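Local coordinates for phosphodiesterase (Candida albicans, PDB 6CPU), which belongs to the HD superfamily of metal-dependent phosphodiesterases, with a mostly helical fold that holds zinc and magnesium ions, at residues 212-217 and 299-303; 77-82 and 189-194; 136-140 and 490-496; 462-466 and 532-537; 35-39 and 226-230. All blocks are in the same frame, centred on the assembly; numbering follows the deposited sequence.

Overall arrangement
Loops set against helices are the common theme, but the chemistry changes with place. Contacts 1, 2 and 4 are buried, whereas contacts 3 and 5 are partly so. Contact 4 is apolar packing alone, beside the zinc ion; contact 3 adds a cation-pi pair on its solvent side. Contact 2 sets a leucine patch beside a gripped carboxylate, and contact 1 combines a backbone bond with CH-pi packing. Contact 5, its centre about 12 Å from that of the chain, is polar and bridged by water. Helix 227-242 starts in contact 5 and backs contact 1, while helix 276-292 borders contacts 1, 4 and 5. Contacts 1 and 3 lie on opposite sides of the chain centre.

Contact 1. Residues 212-217 and 299-303; sequences CYAVGH and FKQFV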
# COMPACT_ATOMS: atom_id res chain seq x y z
N CYS A 212 7.58 13.62 11.77
CA CYS A 212 6.68 14.77 11.65
C CYS A 212 7.17 15.73 10.58
O CYS A 212 6.42 16.09 9.68
CB CYS A 212 6.55 15.50 12.98
SG CYS A 212 5.70 14.62 14.29
N TYR A 213 8.44 16.11 10.67
CA TYR A 213 9.06 17.02 9.68
C TYR A 213 9.21 16.40 8.30
O TYR A 213 9.07 17.11 7.31
CB TYR A 213 10.41 17.57 10.17
CG TYR A 213 10.23 18.63 11.22
CD1 TYR A 213 10.26 18.30 12.58
CD2 TYR A 213 10.00 19.95 10.86
CE1 TYR A 213 10.07 19.28 13.55
CE2 TYR A 213 9.81 20.93 11.82
CZ TYR A 213 9.85 20.59 13.16
OH TYR A 213 9.66 21.57 14.11
N ALA A 214 9.52 15.11 8.22
CA ALA A 214 9.50 14.40 6.92
C ALA A 214 8.11 14.51 6.26
O ALA A 214 7.99 14.93 5.10
CB ALA A 214 9.92 12.94 7.08
N VAL A 215 7.06 14.19 7.01
CA VAL A 215 5.69 14.35 6.52
C VAL A 215 5.45 15.81 6.07
O VAL A 215 4.69 16.08 5.13
CB VAL A 215 4.68 13.91 7.58
CG1 VAL A 215 3.27 14.36 7.24
CG2 VAL A 215 4.71 12.39 7.73
N GLY A 216 6.10 16.74 6.76
CA GLY A 216 6.04 18.15 6.42
C GLY A 216 6.67 18.61 5.12
O GLY A 216 6.29 19.66 4.63
N HIS A 217 7.62 17.85 4.57
CA HIS A 217 8.28 18.23 3.31
C HIS A 217 7.54 17.74 2.06
O HIS A 217 7.11 16.59 2.01
CB HIS A 217 9.68 17.63 3.25
CG HIS A 217 10.69 18.33 4.10
ND1 HIS A 217 10.79 18.11 5.46
CD2 HIS A 217 11.65 19.23 3.79
CE1 HIS A 217 11.77 18.84 5.95
NE2 HIS A 217 12.31 19.53 4.95
N PHE A 299 0.42 22.84 9.85
CA PHE A 299 0.92 22.41 11.15
C PHE A 299 2.34 22.93 11.36
O PHE A 299 3.00 23.35 10.40
CB PHE A 299 0.85 20.87 11.31
CG PHE A 299 1.46 20.09 10.17
CD1 PHE A 299 2.72 19.52 10.30
CD2 PHE A 299 0.76 19.89 9.00
CE1 PHE A 299 3.29 18.80 9.27
CE2 PHE A 299 1.33 19.15 7.96
CZ PHE A 299 2.59 18.61 8.09
N LYS A 300 2.80 22.90 12.60
CA LYS A 300 4.10 23.50 12.93
C LYS A 300 5.25 22.93 12.11
O LYS A 300 6.20 23.64 11.78
CB LYS A 300 4.40 23.32 14.42
CG LYS A 300 5.62 24.08 14.91
CD LYS A 300 5.70 24.10 16.43
CE LYS A 300 6.73 25.11 16.91
NZ LYS A 300 7.08 24.89 18.33
N GLN A 301 5.15 21.64 11.78
CA GLN A 301 6.22 20.94 11.09
C GLN A 301 6.09 20.98 9.56
O GLN A 301 6.87 20.34 8.86
CB GLN A 301 6.29 19.48 11.58
CG GLN A 301 6.45 19.33 13.09
CD GLN A 301 5.14 19.17 13.84
OE1 GLN A 301 4.11 19.73 13.47
NE2 GLN A 301 5.18 18.40 14.93
N PHE A 302 5.10 21.72 9.06
CA PHE A 302 4.87 21.85 7.63
C PHE A 302 5.88 22.81 7.01
O PHE A 302 6.13 23.89 7.56
CB PHE A 302 3.44 22.34 7.40
CG PHE A 302 3.06 22.45 5.96
CD1 PHE A 302 2.68 21.33 5.23
CD2 PHE A 302 3.07 23.69 5.32
CE1 PHE A 302 2.33 21.44 3.90
CE2 PHE A 302 2.71 23.80 3.99
CZ PHE A 302 2.34 22.67 3.27
N VAL A 303 6.46 22.42 5.88
CA VAL A 303 7.47 23.23 5.19
C VAL A 303 6.81 23.95 4.02
O VAL A 303 6.48 23.35 3.00
CB VAL A 303 8.66 22.37 4.72
CG1 VAL A 303 9.67 23.21 3.96
CG2 VAL A 303 9.32 21.69 5.91
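Cys212 and Gln301 open a contact in which a type I beta turn, Phe299 to Phe302, docks on helix 205-216. The Cys212 CB lies 3.8 Å from Gln301 NE2, at the outer end of a glutamine chain bent at chi2 (94°); that amide is held by Val319 and Ile321. At the next residue, the Tyr213 ring is covered on one face by the aliphatic part of Gln301, whose CG sits 3.7 Å from the ring centroid in a CH-pi contact, while Tyr213 OH bonds to Asp315. Val215 gives a looser apolar touch to Phe299, with CG1 and CZ 4.4 Å apart, and packs mainly against helices 227-242 and 276-292. At Gly216 the backbones nearly meet. The CA of this glycine comes close to the turn and makes a CA-H...O contact to Gln301 O at 3.4 Å, a buried carbonyl with no hydrogen-bond partner in the model. Gly216 O then accepts a nearly straight bond from Val303 N (3.0 Å, 162°). His217 is fixed through ND1 to Tyr213 O, and this steadied imidazole takes Val303 CG2 over the centre of one face, 3.7 Å from the ring centroid.

Contact 2. Residues 77-82 and 189-194; sequences SKLDNL and LMIEEI
The carboxylate of Glu193 lies against Leu79, whose CG sits over one face of the group, 3.9 Å from Glu193 CD. Its two oxygens are bound by different donors. Glu193 OE2 receives the backbone N-H of Leu79 at 2.7 Å, from the syn side and 25° out of the carboxylate plane. Glu193 OE1 receives the hydroxyl of Ser77; the modelled OG-to-OE1 distance of 2.5 Å is very short and its exact value doubtful. Together the two bonds would limit rotation of the group. An almost fully extended outer chain (chi2 -167°) lets the glutamate reach from the end of its helix to the loop.

Ser77 OG has a second task. It accepts from Asp80 N at 2.9 Å, a straight bond that makes an ST motif and ties the loop backbone to the same hydroxyl that holds the glutamate. A type I turn from Leu79 to Leu82 follows.

Beside this polar grip runs an apolar seam. Leu189 CD2 meets Leu82 CD2 at 3.8 Å, the side chains passing alongside head to tail, while the other branch of Leu189, CD1, rests 3.9 Å from Lys78 CB. Leu79 CD2 lies 4.2 Å from Met190 CG.

Loop 77-82 leads into helix 84-94, where Leu90 packs on Leu79 and Phe94 on Met190. Helix 25-34 lies alongside: Phe33 touches Met190 and Ile29 touches Ile194. Helix 177-193 thus packs directly on both helices through Met190, while the loop bonds to helix 25-34 through Asp80 OD1 and Lys26 N.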
# COMPACT_ATOMS: atom_id res chain seq x y z
N SER A 77 -4.55 -13.99 29.48
CA SER A 77 -4.73 -13.52 28.10
C SER A 77 -5.85 -14.21 27.32
O SER A 77 -5.85 -15.43 27.14
CB SER A 77 -3.43 -13.68 27.31
OG SER A 77 -3.68 -13.59 25.92
N LYS A 78 -6.78 -13.40 26.81
CA LYS A 78 -7.83 -13.91 25.94
C LYS A 78 -7.26 -14.44 24.61
O LYS A 78 -7.72 -15.45 24.10
CB LYS A 78 -8.89 -12.84 25.71
CG LYS A 78 -9.77 -12.64 26.94
CD LYS A 78 -10.73 -11.48 26.78
CE LYS A 78 -11.75 -11.48 27.91
NZ LYS A 78 -12.82 -10.46 27.71
N LEU A 79 -6.25 -13.77 24.07
CA LEU A 79 -5.61 -14.24 22.83
C LEU A 79 -5.01 -15.62 23.01
O LEU A 79 -5.23 -16.53 22.21
CB LEU A 79 -4.50 -13.29 22.36
CG LEU A 79 -4.84 -12.14 21.42
CD1 LEU A 79 -3.57 -11.36 21.13
CD2 LEU A 79 -5.50 -12.64 20.14
N ASP A 80 -4.24 -15.77 24.08
CA ASP A 80 -3.54 -17.03 24.37
C ASP A 80 -4.52 -18.18 24.65
O ASP A 80 -4.24 -19.33 24.32
CB ASP A 80 -2.57 -16.84 25.55
CG ASP A 80 -1.43 -15.85 25.23
OD1 ASP A 80 -1.16 -15.54 24.04
OD2 ASP A 80 -0.78 -15.38 26.19
N ASN A 81 -5.68 -17.84 25.21
CA ASN A 81 -6.70 -18.84 25.57
C ASN A 81 -7.78 -19.10 24.52
O ASN A 81 -8.75 -19.81 24.82
CB ASN A 81 -7.33 -18.43 26.91
CG ASN A 81 -6.36 -18.53 28.07
OD1 ASN A 81 -5.70 -19.56 28.25
ND2 ASN A 81 -6.23 -17.46 28.85
N LEU A 82 -7.62 -18.56 23.31
CA LEU A 82 -8.59 -18.80 22.24
C LEU A 82 -8.67 -20.28 21.89
O LEU A 82 -7.66 -20.95 21.86
CB LEU A 82 -8.21 -18.06 20.95
CG LEU A 82 -8.36 -16.54 20.93
CD1 LEU A 82 -7.69 -16.02 19.66
CD2 LEU A 82 -9.82 -16.09 21.00
N LEU A 189 -9.49 -7.83 19.98
CA LEU A 189 -8.69 -8.55 20.97
C LEU A 189 -7.22 -8.19 20.82
O LEU A 189 -6.52 -7.93 21.80
CB LEU A 189 -8.90 -10.06 20.83
CG LEU A 189 -9.08 -10.93 22.06
CD1 LEU A 189 -10.18 -10.39 22.98
CD2 LEU A 189 -9.42 -12.34 21.61
N MET A 190 -6.73 -8.17 19.58
CA MET A 190 -5.34 -7.78 19.35
C MET A 190 -5.05 -6.35 19.78
O MET A 190 -3.98 -6.09 20.33
CB MET A 190 -4.95 -7.98 17.88
CG MET A 190 -4.82 -9.45 17.54
SD MET A 190 -4.19 -9.73 15.87
CE MET A 190 -5.63 -9.28 14.90
N ILE A 191 -5.98 -5.43 19.55
CA ILE A 191 -5.81 -4.03 19.97
C ILE A 191 -5.70 -3.96 21.49
O ILE A 191 -4.90 -3.20 22.04
CB ILE A 191 -6.97 -3.16 19.48
CG1 ILE A 191 -6.84 -2.97 17.95
CG2 ILE A 191 -6.99 -1.81 20.18
CD1 ILE A 191 -8.12 -2.52 17.27
N GLU A 192 -6.50 -4.79 22.15
CA GLU A 192 -6.56 -4.85 23.61
C GLU A 192 -5.26 -5.39 24.22
O GLU A 192 -4.78 -4.87 25.23
CB GLU A 192 -7.74 -5.72 24.03
CG GLU A 192 -8.24 -5.49 25.44
CD GLU A 192 -9.32 -6.47 25.84
OE1 GLU A 192 -9.36 -6.85 27.03
OE2 GLU A 192 -10.12 -6.88 24.98
N GLU A 193 -4.69 -6.42 23.59
CA GLU A 193 -3.51 -7.11 24.15
C GLU A 193 -2.15 -6.74 23.56
O GLU A 193 -1.14 -6.91 24.23
CB GLU A 193 -3.71 -8.61 24.06
CG GLU A 193 -4.90 -9.10 24.86
CD GLU A 193 -4.92 -10.60 25.03
OE1 GLU A 193 -3.84 -11.21 25.23
OE2 GLU A 193 -6.01 -11.19 24.97
N ILE A 194 -2.11 -6.27 22.32
CA ILE A 194 -0.83 -5.95 21.69
C ILE A 194 -0.57 -4.46 21.73
O ILE A 194 -1.46 -3.67 21.42
CB ILE A 194 -0.77 -6.45 20.23
CG1 ILE A 194 -0.86 -7.97 20.23
CG2 ILE A 194 0.51 -5.96 19.54
CD1 ILE A 194 -0.99 -8.60 18.87

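Contact 3. Residues 136-140 and 490-496; sequences GTTHF and LKSVIKK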
# COMPACT_ATOMS: atom_id res chain seq x y z
N GLY A 136 -1.55 -15.91 -11.18
CA GLY A 136 -2.09 -17.07 -11.89
C GLY A 136 -1.62 -17.21 -13.33
O GLY A 136 -2.33 -17.77 -14.17
N THR A 137 -0.43 -16.68 -13.61
CA THR A 137 0.08 -16.65 -15.00
C THR A 137 1.16 -17.69 -15.27
O THR A 137 1.59 -17.85 -16.43
CB THR A 137 0.58 -15.25 -15.38
OG1 THR A 137 1.58 -14.80 -14.45
CG2 THR A 137 -0.57 -14.26 -15.41
N THR A 138 1.60 -18.41 -14.23
CA THR A 138 2.58 -19.49 -14.38
C THR A 138 2.05 -20.87 -13.91
O THR A 138 2.71 -21.57 -13.13
CB THR A 138 3.89 -19.18 -13.63
OG1 THR A 138 3.60 -18.88 -12.26
CG2 THR A 138 4.60 -17.99 -14.27
N HIS A 139 0.88 -21.26 -14.41
CA HIS A 139 0.31 -22.60 -14.13
C HIS A 139 1.35 -23.70 -14.30
O HIS A 139 1.45 -24.60 -13.46
CB HIS A 139 -0.88 -22.89 -15.05
CG HIS A 139 -2.17 -22.27 -14.61
ND1 HIS A 139 -2.94 -22.79 -13.60
CD2 HIS A 139 -2.83 -21.18 -15.07
CE1 HIS A 139 -4.02 -22.05 -13.44
NE2 HIS A 139 -3.98 -21.06 -14.32
N PHE A 140 2.10 -23.62 -15.39
CA PHE A 140 3.08 -24.66 -15.74
C PHE A 140 4.12 -24.96 -14.65
O PHE A 140 4.66 -26.06 -14.60
CB PHE A 140 3.77 -24.32 -17.09
CG PHE A 140 4.68 -23.11 -17.04
CD1 PHE A 140 6.04 -23.26 -16.80
CD2 PHE A 140 4.17 -21.83 -17.24
CE1 PHE A 140 6.88 -22.15 -16.76
CE2 PHE A 140 5.00 -20.72 -17.19
CZ PHE A 140 6.36 -20.89 -16.95
N LEU A 490 9.23 -11.78 -16.29
CA LEU A 490 8.10 -12.69 -16.13
C LEU A 490 7.46 -13.05 -17.48
O LEU A 490 7.19 -14.21 -17.73
CB LEU A 490 7.05 -12.06 -15.22
CG LEU A 490 5.78 -12.89 -15.01
CD1 LEU A 490 6.10 -14.28 -14.50
CD2 LEU A 490 4.87 -12.13 -14.06
N LYS A 491 7.25 -12.05 -18.33
CA LYS A 491 6.75 -12.30 -19.69
C LYS A 491 7.65 -13.27 -20.46
O LYS A 491 7.17 -14.20 -21.12
CB LYS A 491 6.63 -10.99 -20.47
CG LYS A 491 5.57 -10.01 -20.00
CD LYS A 491 5.40 -8.95 -21.07
CE LYS A 491 5.02 -7.59 -20.53
NZ LYS A 491 5.36 -6.54 -21.53
N SER A 492 8.96 -13.09 -20.37
CA SER A 492 9.90 -13.99 -21.04
C SER A 492 9.84 -15.42 -20.49
O SER A 492 9.89 -16.38 -21.25
CB SER A 492 11.32 -13.43 -21.02
OG SER A 492 11.36 -12.17 -21.68
N VAL A 493 9.67 -15.56 -19.17
CA VAL A 493 9.51 -16.89 -18.58
C VAL A 493 8.25 -17.56 -19.13
O VAL A 493 8.27 -18.72 -19.50
CB VAL A 493 9.41 -16.83 -17.02
CG1 VAL A 493 8.98 -18.17 -16.45
CG2 VAL A 493 10.71 -16.38 -16.40
N ILE A 494 7.13 -16.83 -19.14
CA ILE A 494 5.88 -17.42 -19.63
C ILE A 494 5.99 -17.80 -21.11
O ILE A 494 5.56 -18.88 -21.52
CB ILE A 494 4.69 -16.48 -19.42
CG1 ILE A 494 4.46 -16.26 -17.91
CG2 ILE A 494 3.44 -17.06 -20.07
CD1 ILE A 494 3.68 -15.01 -17.59
N LYS A 495 6.58 -16.91 -21.90
CA LYS A 495 6.76 -17.15 -23.34
C LYS A 495 7.84 -18.18 -23.65
O LYS A 495 8.03 -18.56 -24.81
CB LYS A 495 7.13 -15.85 -24.05
CG LYS A 495 6.01 -14.83 -24.16
CD LYS A 495 6.57 -13.51 -24.65
CE LYS A 495 5.48 -12.51 -24.97
NZ LYS A 495 5.98 -11.11 -24.96
N LYS A 496 8.55 -18.62 -22.61
CA LYS A 496 9.61 -19.60 -22.72
C LYS A 496 10.80 -19.04 -23.51
O LYS A 496 11.49 -19.78 -24.21
CB LYS A 496 9.10 -20.92 -23.33
CG LYS A 496 7.97 -21.58 -22.54
CD LYS A 496 7.48 -22.84 -23.23
CE LYS A 496 6.78 -23.81 -22.27
NZ LYS A 496 5.87 -23.14 -21.30
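Thr138 and Ile494 stand at the tight part of a contact between two chain regions that each leave a helix through a Schellman motif, with Gly136 and Lys496 as the residues of positive phi. Here a loop following helix 127-135 lies along the last turns of helix 470-495. Thr138 CG2 fits between two side chains of the helix, 4.0 Å from both Leu490 CD1 and Ile494 CG1. Ile494 also touches the loop backbone, its CG1 3.6 Å from Thr137 O. The methyl CD1 of the same isoleucine meets Thr137 OG1, a hydroxyl hydrogen-bonded to Thr135 OG1. Phe360 of helix 358-363 closes over this side, touching Thr137, Leu490 and Ile494.

Packing thins toward solvent, where exposed Phe140 sets its ring beside the last helical turn. With CG between its backbone N and carbonyl carbon (chi1 68°), the ring is placed by Val493, whose CG1 meets it at the edge, 3.8 Å from CZ. Lys496, past the helix, brings its chain back to the same ring in a cation-pi contact: NZ sits 4.5 Å from the Phe140 centroid, 11° off the ring normal.

Contact 4. Residues 462-466 and 532-537; sequences DISNV and FINLFA. With ZN (zinc ion), chain B.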
# COMPACT_ATOMS: atom_id res chain seq x y z
N ASP A 462 -1.23 9.84 -7.21
CA ASP A 462 -0.70 8.57 -7.70
C ASP A 462 0.43 8.73 -8.72
O ASP A 462 1.36 7.92 -8.75
CB ASP A 462 -1.83 7.73 -8.30
CG ASP A 462 -1.43 6.29 -8.54
OD1 ASP A 462 -0.63 5.69 -7.76
OD2 ASP A 462 -1.94 5.75 -9.54
N ILE A 463 0.38 9.78 -9.54
CA ILE A 463 1.43 10.02 -10.54
C ILE A 463 2.32 11.21 -10.17
O ILE A 463 2.87 11.88 -11.04
CB ILE A 463 0.86 10.18 -11.98
CG1 ILE A 463 -0.03 11.42 -12.11
CG2 ILE A 463 0.07 8.94 -12.39
CD1 ILE A 463 -0.17 11.90 -13.55
N SER A 464 2.50 11.44 -8.87
CA SER A 464 3.18 12.64 -8.38
C SER A 464 4.71 12.54 -8.38
O SER A 464 5.38 13.53 -8.06
CB SER A 464 2.68 12.98 -6.97
OG SER A 464 3.08 11.99 -6.04
N ASN A 465 5.27 11.39 -8.76
CA ASN A 465 6.71 11.22 -8.76
C ASN A 465 7.43 12.30 -9.58
O ASN A 465 8.47 12.80 -9.15
CB ASN A 465 7.11 9.86 -9.31
CG ASN A 465 6.79 8.72 -8.37
OD1 ASN A 465 6.31 8.91 -7.25
ND2 ASN A 465 7.07 7.52 -8.83
N VAL A 466 6.87 12.64 -10.74
CA VAL A 466 7.46 13.69 -11.60
C VAL A 466 7.30 15.11 -11.04
O VAL A 466 7.97 16.03 -11.53
CB VAL A 466 6.94 13.65 -13.06
CG1 VAL A 466 7.34 12.34 -13.72
CG2 VAL A 466 5.44 13.88 -13.13
N PHE A 532 6.67 10.31 -20.12
CA PHE A 532 5.56 10.37 -19.17
C PHE A 532 5.04 11.79 -18.92
O PHE A 532 3.83 12.00 -18.82
CB PHE A 532 5.94 9.71 -17.84
CG PHE A 532 4.77 9.54 -16.92
CD1 PHE A 532 3.90 8.47 -17.07
CD2 PHE A 532 4.52 10.48 -15.92
CE1 PHE A 532 2.81 8.32 -16.23
CE2 PHE A 532 3.42 10.34 -15.08
CZ PHE A 532 2.57 9.26 -15.23
N ILE A 533 5.95 12.75 -18.81
CA ILE A 533 5.57 14.15 -18.59
C ILE A 533 4.78 14.71 -19.78
O ILE A 533 3.74 15.35 -19.60
CB ILE A 533 6.79 15.04 -18.29
CG1 ILE A 533 7.36 14.70 -16.91
CG2 ILE A 533 6.42 16.52 -18.35
CD1 ILE A 533 8.80 15.12 -16.71
N ASN A 534 5.28 14.48 -20.99
CA ASN A 534 4.60 14.96 -22.20
C ASN A 534 3.24 14.29 -22.41
O ASN A 534 2.23 14.97 -22.59
CB ASN A 534 5.48 14.77 -23.44
CG ASN A 534 6.60 15.80 -23.52
OD1 ASN A 534 6.43 16.95 -23.11
ND2 ASN A 534 7.74 15.40 -24.08
N LEU A 535 3.22 12.97 -22.36
CA LEU A 535 2.01 12.22 -22.71
C LEU A 535 0.95 12.16 -21.60
O LEU A 535 -0.21 11.93 -21.91
CB LEU A 535 2.39 10.82 -23.19
CG LEU A 535 3.12 10.84 -24.54
CD1 LEU A 535 4.04 9.64 -24.72
CD2 LEU A 535 2.14 10.94 -25.71
N PHE A 536 1.33 12.37 -20.34
CA PHE A 536 0.35 12.32 -19.23
C PHE A 536 0.40 13.48 -18.21
O PHE A 536 -0.60 14.17 -18.01
CB PHE A 536 0.47 10.99 -18.47
CG PHE A 536 0.19 9.78 -19.31
CD1 PHE A 536 -1.06 9.59 -19.88
CD2 PHE A 536 1.18 8.82 -19.54
CE1 PHE A 536 -1.32 8.47 -20.67
CE2 PHE A 536 0.92 7.71 -20.33
CZ PHE A 536 -0.33 7.53 -20.89
N ALA A 537 1.55 13.69 -17.57
CA ALA A 537 1.61 14.53 -16.36
C ALA A 537 1.36 16.02 -16.62
O ALA A 537 0.50 16.64 -15.98
CB ALA A 537 2.93 14.34 -15.65
ZN ZN B . -0.47 3.70 -7.23
O HOH W 1 -2.09 3.25 -8.58
O HOH W 2 0.83 3.20 -8.95
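Beside the zinc site, Ile463 and Val466 of the loop leaving helix 446-462 press against Phe532, Ile533 and Ala537 of helix 525-547. Asp462, just before the first of the two aliphatic residues, faces the other way and binds zinc through OD1 at 2.1 Å. Its remaining oxygen, OD2, accepts a bond from water 1 at 2.7 Å; that water is itself a zinc ligand, so the carboxylate holds both the metal and one of its waters. A second water, with His278, His349 and Asp350, completes six ligands.

Across the loop the chemistry is apolar. Phe532, its CG anti to the backbone N (chi1 -171°), reaches out edge-first: CZ lies 3.8 Å from Ile463 CB, close to the ring plane, and also near the CG2 branch. Val466 splits its methyls between two turns of the helix. CG2 abuts Ala537 CB at 3.6 Å, while CG1 touches Phe532 CD2 and Ile533 CG1, each at 4.0 Å. Ile533 continues the layer onto Ile558 of helix 552-569.

The helix is locally widened here. Phe532 O accepts from both Phe536 N (2.9 Å) and Ala537 N (3.1 Å), the second bond belonging to a pi-type turn, and Ala537 from this turn faces the valine.

The same short loop thus carries a metal ligand on one flank and apolar packing against helix 525-547 on the other. Its site is typical of the HD superfamily, in which the adjacent histidine and aspartate of the name, here His349 and Asp350, share the metal with a distant aspartate such as Asp462.

Contact 5. Residues 35-39 and 226-230; sequences KTSTE and SNDDL
Ser37 and Asn227 meet largely through water. Water 3 donates to Ser37 O and to Glu39 OE2 while accepting from Asn227 N at 2.9 Å; water 4 donates to the same Ser37 O and accepts from Asp228 N, also at 2.9 Å. Two backbone N-H groups of the first helical turn, which have no preceding turn to bond to, are thereby linked to one loop carbonyl. Water 5 joins Glu39 OE1 to Asn227 ND2.

Direct polar contact is slighter. Asn227 ND2 approaches Thr38 O at 2.7 Å, but the bent N-H...O angle of 119° makes the bond weak, and Asn269 ND2 also bonds to that carbonyl. Glu39, its chain bent at chi2 (-66°), lays its carboxylate 24° from the Asn227 amide plane.

Van der Waals packing adds Asn227 CB, 3.5 Å from Thr36 O, and Ser37 CB, 3.4 Å from Asp228 OD1.

Salt bridges steady the acids from outside, Glu39 with Arg277 and Asp228 with Arg264. Within the helix start, Ser226 OG accepts from Asp229 N at 2.9 Å and Asp229 OD2 accepts from Ser226 N, the reciprocal pair of a capping box at the N-terminus of helix 227-242.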
# COMPACT_ATOMS: atom_id res chain seq x y z
N LYS A 35 7.19 -9.19 10.22
CA LYS A 35 7.71 -9.68 8.93
C LYS A 35 7.63 -8.68 7.77
O LYS A 35 8.50 -8.70 6.87
CB LYS A 35 7.07 -11.02 8.58
CG LYS A 35 7.59 -12.11 9.50
CD LYS A 35 7.17 -13.48 9.08
CE LYS A 35 7.89 -14.53 9.91
NZ LYS A 35 9.28 -14.74 9.45
N THR A 36 6.64 -7.79 7.79
CA THR A 36 6.51 -6.79 6.73
C THR A 36 7.32 -5.49 7.01
O THR A 36 7.11 -4.46 6.35
CB THR A 36 5.02 -6.51 6.42
OG1 THR A 36 4.32 -6.21 7.63
CG2 THR A 36 4.42 -7.72 5.78
N SER A 37 8.24 -5.54 7.96
CA SER A 37 9.12 -4.41 8.23
C SER A 37 10.29 -4.37 7.24
O SER A 37 10.98 -3.35 7.15
CB SER A 37 9.68 -4.46 9.64
OG SER A 37 10.63 -5.50 9.75
N THR A 38 10.51 -5.47 6.53
CA THR A 38 11.67 -5.64 5.64
C THR A 38 11.37 -5.14 4.23
O THR A 38 10.24 -4.73 3.92
CB THR A 38 12.11 -7.12 5.56
OG1 THR A 38 11.15 -7.86 4.79
CG2 THR A 38 12.25 -7.73 6.95
N GLU A 39 12.38 -5.21 3.35
CA GLU A 39 12.22 -4.78 1.97
C GLU A 39 12.10 -5.97 1.00
O GLU A 39 12.20 -5.79 -0.21
CB GLU A 39 13.41 -3.91 1.56
CG GLU A 39 13.54 -2.62 2.34
CD GLU A 39 12.39 -1.66 2.10
OE1 GLU A 39 11.86 -1.57 0.97
OE2 GLU A 39 12.01 -0.94 3.06
N SER A 226 12.08 3.62 6.62
CA SER A 226 11.81 2.19 6.72
C SER A 226 10.30 1.93 6.69
O SER A 226 9.49 2.85 6.90
CB SER A 226 12.39 1.65 8.02
OG SER A 226 11.66 2.14 9.14
N ASN A 227 9.92 0.68 6.45
CA ASN A 227 8.52 0.30 6.54
C ASN A 227 7.94 0.54 7.95
O ASN A 227 6.74 0.80 8.08
CB ASN A 227 8.32 -1.14 6.07
CG ASN A 227 8.39 -1.26 4.56
OD1 ASN A 227 7.92 -0.39 3.85
ND2 ASN A 227 8.95 -2.35 4.08
N ASP A 228 8.77 0.48 8.99
CA ASP A 228 8.33 0.86 10.33
C ASP A 228 8.09 2.37 10.46
O ASP A 228 7.04 2.80 10.95
CB ASP A 228 9.31 0.40 11.41
CG ASP A 228 9.26 -1.10 11.70
OD1 ASP A 228 8.32 -1.82 11.26
OD2 ASP A 228 10.15 -1.59 12.43
N ASP A 229 9.05 3.18 10.00
CA ASP A 229 8.87 4.64 9.96
C ASP A 229 7.59 4.99 9.21
O ASP A 229 6.85 5.88 9.59
CB ASP A 229 10.01 5.33 9.20
CG ASP A 229 11.36 5.29 9.89
OD1 ASP A 229 11.46 5.29 11.14
OD2 ASP A 229 12.37 5.31 9.12
N LEU A 230 7.37 4.29 8.09
CA LEU A 230 6.23 4.59 7.23
C LEU A 230 4.89 4.36 7.92
O LEU A 230 3.93 5.11 7.70
CB LEU A 230 6.33 3.80 5.92
CG LEU A 230 7.46 4.32 5.00
CD1 LEU A 230 7.88 3.26 3.99
CD2 LEU A 230 7.07 5.63 4.31
O HOH W 3 11.95 -1.24 5.68
O HOH W 4 11.15 -1.25 8.93
O HOH W 5 9.20 -2.73 0.96